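Local coordinates for putative tagatose-6-phosphate ketose/aldose isomerase (Escherichia coli, PDB 3C3J), which is a putative ketose/aldose isomerase with two SIS domains, each built round a parallel beta sheet, at residues A[21-35]-A[194-208]. Numbering follows the deposited sequence.
Sequences RHQPRAWIRSLTNID and SQTFRDVADRCQAIL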
loop_
_atom_site.group_PDB
_atom_site.type_symbol
_atom_site.label_atom_id
_atom_site.label_comp_id
_atom_site.label_asym_id
_atom_site.label_seq_id
_atom_site.Cartn_x
_atom_site.Cartn_y
_atom_site.Cartn_z
ATOM N N ARG A 21 11.914 24.479 -6.317
ATOM C CA ARG A 21 12.875 25.371 -5.666
ATOM C C ARG A 21 12.279 26.251 -4.558
ATOM O O ARG A 21 13.003 26.610 -3.632
ATOM C CB ARG A 21 13.586 26.230 -6.699
ATOM C CG ARG A 21 14.498 25.442 -7.603
ATOM C CD ARG A 21 15.236 26.377 -8.533
ATOM N NE ARG A 21 16.203 25.716 -9.419
ATOM C CZ ARG A 21 17.416 25.314 -9.043
ATOM N NH1 ARG A 21 17.799 25.416 -7.787
ATOM N NH2 ARG A 21 18.242 24.768 -9.926
ATOM N N HIS A 22 10.995 26.615 -4.647
ATOM C CA HIS A 22 10.362 27.450 -3.610
ATOM C C HIS A 22 9.835 26.695 -2.379
ATOM O O HIS A 22 9.221 27.288 -1.487
ATOM C CB HIS A 22 9.329 28.442 -4.203
ATOM C CG HIS A 22 8.019 27.855 -4.650
ATOM N ND1 HIS A 22 7.395 26.792 -4.034
ATOM C CD2 HIS A 22 7.174 28.262 -5.629
ATOM C CE1 HIS A 22 6.231 26.566 -4.623
ATOM N NE2 HIS A 22 6.079 27.440 -5.601
ATOM N N GLN A 23 10.119 25.397 -2.305
ATOM C CA GLN A 23 9.656 24.571 -1.185
ATOM C C GLN A 23 10.153 24.987 0.212
ATOM O O GLN A 23 9.309 25.241 1.092
ATOM C CB GLN A 23 9.950 23.116 -1.471
ATOM C CG GLN A 23 8.902 22.512 -2.392
ATOM C CD GLN A 23 9.258 21.097 -2.790
ATOM O OE1 GLN A 23 10.325 20.855 -3.386
ATOM N NE2 GLN A 23 8.397 20.151 -2.445
ATOM N N PRO A 24 11.489 25.082 0.425
ATOM C CA PRO A 24 11.952 25.484 1.765
ATOM C C PRO A 24 11.292 26.785 2.267
ATOM O O PRO A 24 10.814 26.848 3.402
ATOM C CB PRO A 24 13.485 25.611 1.580
ATOM C CG PRO A 24 13.783 24.762 0.470
ATOM C CD PRO A 24 12.636 24.819 -0.461
ATOM N N ARG A 25 11.165 27.770 1.390
ATOM C CA ARG A 25 10.563 29.029 1.762
ATOM C C ARG A 25 9.086 28.866 2.069
ATOM O O ARG A 25 8.579 29.443 3.025
ATOM C CB ARG A 25 10.733 30.037 0.628
ATOM C CG ARG A 25 10.268 31.433 0.951
ATOM C CD ARG A 25 10.731 32.367 -0.091
ATOM N NE ARG A 25 10.129 32.002 -1.370
ATOM C CZ ARG A 25 10.404 32.596 -2.519
ATOM N NH1 ARG A 25 11.286 33.567 -2.568
ATOM N NH2 ARG A 25 9.790 32.208 -3.618
ATOM N N ALA A 26 8.403 28.074 1.246
ATOM C CA ALA A 26 6.968 27.815 1.445
ATOM C C ALA A 26 6.695 27.092 2.779
ATOM O O ALA A 26 5.711 27.397 3.476
ATOM C CB ALA A 26 6.396 27.029 0.248
ATOM N N TRP A 27 7.575 26.165 3.147
ATOM C CA TRP A 27 7.407 25.396 4.387
ATOM C C TRP A 27 7.384 26.321 5.597
ATOM O O TRP A 27 6.497 26.240 6.441
ATOM C CB TRP A 27 8.519 24.361 4.532
ATOM C CG TRP A 27 8.562 23.365 3.424
ATOM C CD1 TRP A 27 7.550 23.080 2.542
ATOM C CD2 TRP A 27 9.638 22.499 3.091
ATOM N NE1 TRP A 27 7.935 22.125 1.683
ATOM C CE2 TRP A 27 9.222 21.744 1.976
ATOM C CE3 TRP A 27 10.926 22.299 3.605
ATOM C CZ2 TRP A 27 10.041 20.783 1.371
ATOM C CZ3 TRP A 27 11.755 21.334 2.990
ATOM C CH2 TRP A 27 11.304 20.592 1.904
ATOM N N ILE A 28 8.341 27.235 5.648
ATOM C CA ILE A 28 8.476 28.144 6.782
ATOM C C ILE A 28 7.348 29.194 6.796
ATOM O O ILE A 28 6.838 29.519 7.849
ATOM C CB ILE A 28 9.906 28.739 6.851
ATOM C CG1 ILE A 28 10.917 27.607 6.987
ATOM C CG2 ILE A 28 10.046 29.652 8.051
ATOM C CD1 ILE A 28 10.531 26.556 8.047
ATOM N N ARG A 29 6.923 29.646 5.619
ATOM C CA ARG A 29 5.763 30.490 5.469
ATOM C C ARG A 29 4.530 29.795 6.035
ATOM O O ARG A 29 3.780 30.407 6.791
ATOM C CB ARG A 29 5.545 30.860 3.996
ATOM C CG ARG A 29 6.294 32.111 3.596
ATOM C CD ARG A 29 6.426 32.302 2.099
ATOM N NE ARG A 29 5.180 32.299 1.326
ATOM C CZ ARG A 29 4.313 33.299 1.261
ATOM N NH1 ARG A 29 3.245 33.186 0.480
ATOM N NH2 ARG A 29 4.459 34.390 2.004
ATOM N N SER A 30 4.350 28.506 5.736
ATOM C CA SER A 30 3.152 27.840 6.229
ATOM C C SER A 30 3.191 27.699 7.765
ATOM O O SER A 30 2.176 27.943 8.443
ATOM C CB SER A 30 2.940 26.475 5.596
ATOM O OG SER A 30 1.631 26.052 5.926
ATOM N N LEU A 31 4.345 27.292 8.297
ATOM C CA LEU A 31 4.489 27.060 9.754
ATOM C C LEU A 31 4.407 28.351 10.560
ATOM O O LEU A 31 3.833 28.361 11.648
ATOM C CB LEU A 31 5.789 26.295 10.056
ATOM C CG LEU A 31 5.658 24.751 9.989
ATOM C CD1 LEU A 31 4.914 24.271 8.741
ATOM C CD2 LEU A 31 7.013 24.037 10.152
ATOM N N THR A 32 4.940 29.446 10.018
ATOM C CA THR A 32 4.735 30.763 10.641
ATOM C C THR A 32 3.247 31.195 10.586
ATOM O O THR A 32 2.732 31.769 11.535
ATOM C CB THR A 32 5.763 31.864 10.122
ATOM O OG1 THR A 32 5.563 32.117 8.752
ATOM C CG2 THR A 32 7.168 31.380 10.265
ATOM N N ASN A 33 2.537 30.863 9.517
ATOM C CA ASN A 33 1.078 31.076 9.501
ATOM C C ASN A 33 0.336 30.279 10.583
ATOM O O ASN A 33 -0.596 30.767 11.222
ATOM C CB ASN A 33 0.501 30.742 8.144
ATOM C CG ASN A 33 -0.916 31.208 8.001
ATOM O OD1 ASN A 33 -1.211 32.401 8.199
ATOM N ND2 ASN A 33 -1.821 30.278 7.680
ATOM N N ILE A 34 0.741 29.032 10.759
ATOM C CA ILE A 34 0.165 28.158 11.776
ATOM C C ILE A 34 0.411 28.804 13.156
ATOM O O ILE A 34 -0.481 28.806 14.003
ATOM C CB ILE A 34 0.749 26.726 11.652
ATOM C CG1 ILE A 34 0.180 26.034 10.411
ATOM C CG2 ILE A 34 0.516 25.897 12.946
ATOM C CD1 ILE A 34 0.843 24.652 10.132
ATOM N N ASP A 35 1.586 29.404 13.349
ATOM C CA ASP A 35 1.861 30.138 14.604
ATOM C C ASP A 35 0.808 31.201 14.848
ATOM O O ASP A 35 0.320 31.347 15.978
ATOM C CB ASP A 35 3.246 30.796 14.615
ATOM C CG ASP A 35 4.388 29.784 14.661
ATOM O OD1 ASP A 35 4.207 28.693 15.217
ATOM O OD2 ASP A 35 5.478 30.098 14.165
ATOM N N SER A 194 7.863 26.013 13.659
ATOM C CA SER A 194 8.475 27.010 12.774
ATOM C C SER A 194 9.910 27.273 13.158
ATOM O O SER A 194 10.631 27.879 12.398
ATOM C CB SER A 194 7.683 28.309 12.779
ATOM O OG SER A 194 7.679 28.840 14.080
ATOM N N GLN A 195 10.324 26.813 14.338
ATOM C CA GLN A 195 11.725 26.862 14.719
ATOM C C GLN A 195 12.489 25.605 14.290
ATOM O O GLN A 195 13.446 25.699 13.485
ATOM C CB GLN A 195 11.887 27.113 16.237
ATOM C CG GLN A 195 11.615 28.581 16.618
ATOM C CD GLN A 195 12.495 29.576 15.825
ATOM O OE1 GLN A 195 13.735 29.549 15.910
ATOM N NE2 GLN A 195 11.854 30.441 15.043
ATOM N N THR A 196 12.070 24.444 14.802
ATOM C CA THR A 196 12.777 23.187 14.509
ATOM C C THR A 196 12.799 22.894 13.004
ATOM O O THR A 196 13.815 22.432 12.475
ATOM C CB THR A 196 12.198 21.962 15.282
ATOM O OG1 THR A 196 10.862 21.707 14.846
ATOM C CG2 THR A 196 12.196 22.187 16.810
ATOM N N PHE A 197 11.711 23.207 12.303
ATOM C CA PHE A 197 11.622 22.870 10.884
ATOM C C PHE A 197 12.525 23.718 10.025
ATOM O O PHE A 197 12.799 23.355 8.891
ATOM C CB PHE A 197 10.182 22.907 10.361
ATOM C CG PHE A 197 9.922 21.958 9.218
ATOM C CD1 PHE A 197 9.893 20.573 9.418
ATOM C CD2 PHE A 197 9.721 22.445 7.922
ATOM C CE1 PHE A 197 9.653 19.692 8.345
ATOM C CE2 PHE A 197 9.482 21.563 6.845
ATOM C CZ PHE A 197 9.450 20.196 7.057
ATOM N N ARG A 198 13.005 24.846 10.543
ATOM C CA ARG A 198 14.024 25.619 9.802
ATOM C C ARG A 198 15.272 24.793 9.503
ATOM O O ARG A 198 15.933 25.030 8.506
ATOM C CB ARG A 198 14.408 26.908 10.544
ATOM C CG ARG A 198 13.311 27.941 10.527
ATOM C CD ARG A 198 13.622 29.095 11.450
ATOM N NE ARG A 198 12.433 29.908 11.652
ATOM C CZ ARG A 198 12.084 30.937 10.886
ATOM N NH1 ARG A 198 12.842 31.309 9.856
ATOM N NH2 ARG A 198 10.960 31.586 11.154
ATOM N N ASP A 199 15.607 23.827 10.350
ATOM C CA ASP A 199 16.745 22.928 10.046
ATOM C C ASP A 199 16.435 22.065 8.820
ATOM O O ASP A 199 17.329 21.723 8.052
ATOM C CB ASP A 199 17.089 22.037 11.235
ATOM C CG ASP A 199 17.477 22.838 12.481
ATOM O OD1 ASP A 199 17.980 23.969 12.333
ATOM O OD2 ASP A 199 17.269 22.347 13.617
ATOM N N VAL A 200 15.156 21.707 8.645
ATOM C CA VAL A 200 14.759 20.860 7.514
ATOM C C VAL A 200 14.757 21.699 6.236
ATOM O O VAL A 200 15.299 21.277 5.207
ATOM C CB VAL A 200 13.381 20.156 7.782
ATOM C CG1 VAL A 200 12.969 19.270 6.600
ATOM C CG2 VAL A 200 13.431 19.342 9.086
ATOM N N ALA A 201 14.171 22.889 6.311
ATOM C CA ALA A 201 14.184 23.845 5.217
ATOM C C ALA A 201 15.624 24.178 4.841
ATOM O O ALA A 201 15.955 24.194 3.672
ATOM C CB ALA A 201 13.408 25.135 5.611
ATOM N N ASP A 202 16.470 24.437 5.834
ATOM C CA ASP A 202 17.902 24.724 5.580
ATOM C C ASP A 202 18.614 23.574 4.831
ATOM O O ASP A 202 19.364 23.793 3.902
ATOM C CB ASP A 202 18.669 24.964 6.896
ATOM C CG ASP A 202 18.396 26.343 7.540
ATOM O OD1 ASP A 202 17.706 27.204 6.944
ATOM O OD2 ASP A 202 18.890 26.558 8.683
ATOM N N ARG A 203 18.372 22.344 5.266
ATOM C CA ARG A 203 19.021 21.200 4.681
ATOM C C ARG A 203 18.524 20.950 3.278
ATOM O O ARG A 203 19.306 20.675 2.400
ATOM C CB ARG A 203 18.816 19.972 5.542
ATOM C CG ARG A 203 19.782 18.870 5.249
ATOM C CD ARG A 203 19.395 17.656 6.064
ATOM N NE ARG A 203 20.522 16.789 6.304
ATOM C CZ ARG A 203 20.463 15.725 7.087
ATOM N NH1 ARG A 203 19.318 15.385 7.667
ATOM N NH2 ARG A 203 21.539 15.001 7.292
ATOM N N CYS A 204 17.214 21.093 3.064
ATOM C CA CYS A 204 16.658 20.913 1.727
ATOM C C CYS A 204 17.113 22.029 0.773
ATOM O O CYS A 204 17.375 21.762 -0.407
ATOM C CB CYS A 204 15.134 20.782 1.799
ATOM S SG CYS A 204 14.656 19.197 2.544
ATOM N N GLN A 205 17.255 23.246 1.284
ATOM C CA GLN A 205 17.848 24.345 0.489
ATOM C C GLN A 205 19.295 23.995 0.113
ATOM O O GLN A 205 19.703 24.226 -1.020
ATOM C CB GLN A 205 17.759 25.678 1.256
ATOM C CG GLN A 205 18.298 26.933 0.526
ATOM C CD GLN A 205 17.379 27.419 -0.595
ATOM O OE1 GLN A 205 16.355 26.798 -0.890
ATOM N NE2 GLN A 205 17.756 28.530 -1.244
ATOM N N ALA A 206 20.056 23.428 1.045
ATOM C CA ALA A 206 21.433 22.950 0.743
ATOM C C ALA A 206 21.468 21.828 -0.314
ATOM O O ALA A 206 22.393 21.775 -1.156
ATOM C CB ALA A 206 22.149 22.507 2.022
ATOM N N ILE A 207 20.471 20.930 -0.265
ATOM C CA ILE A 207 20.379 19.848 -1.232
ATOM C C ILE A 207 20.163 20.454 -2.615
ATOM O O ILE A 207 20.902 20.169 -3.559
ATOM C CB ILE A 207 19.245 18.830 -0.897
ATOM C CG1 ILE A 207 19.626 18.001 0.360
ATOM C CG2 ILE A 207 18.983 17.907 -2.106
ATOM C CD1 ILE A 207 18.499 17.190 0.999
ATOM N N LEU A 208 19.185 21.328 -2.724
ATOM C CA LEU A 208 18.891 21.951 -4.012
ATOM C C LEU A 208 20.112 22.721 -4.537
ATOM O O LEU A 208 20.453 22.628 -5.695
ATOM C CB LEU A 208 17.693 22.883 -3.870
ATOM C CG LEU A 208 16.344 22.200 -3.606
ATOM C CD1 LEU A 208 15.227 23.264 -3.513
ATOM C CD2 LEU A 208 16.025 21.114 -4.660
HETATM O O HOH W 1 15.706 26.833 -3.390
HETATM O O HOH W 2 20.546 25.016 -7.235
HETATM O O HOH W 3 4.885 26.216 14.179
#
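W27 packs against F197 and C204 where helices 23-35 and 198-208 run antiparallel, at 168° with a closest approach of their axes of 8.8 Å, and its indole illustrates how one large side chain can reach from F197 to C204, about two turns along the partner segment. CB begins the contact, lying in the plane of the F197 ring at its edge, 3.8 Å from F197 CE2. With chi1 at -60°, CG turns away from the carbonyl carbon and leads the six-membered ring along the partner helix; CG and CD2 also lie against F197 CE2. There CE3 meets F197 CE2 at 3.6 Å, the two ring planes inclined by 65°, and also the backbone of A201. Farther out, CZ3 reaches C204 CB at 3.6 Å, while at the far corner CH2 meets C204 SG at 3.7 Å, the sulfur lying at the indole edge in a sulfur-aromatic contact. NE1 hydrogen-bonds to T177 OG1 of helix 174-187.

Smaller groups fill in around this bridge. P24 enters as a knob among A201, C204, Q205 and L208; L31 CD2 presses on F197 CB at 3.4 Å. I28 sends CG1 to the A201 methyl and lays CG2 over one face of the R198 guanidinium, 3.7 Å from NH1. Polar links close both ends: S194 OG donates to the syn lone pair of D35 OD2 at 2.5 Å, and one water joins R21 O to Q205 OE1.

Helix 23-49 comes just before strand 55-59 of one parallel sheet and helix 198-210 before strand 226-231 of the other; such antiparallel helix packing fits an alpha/beta protein with two SIS domains.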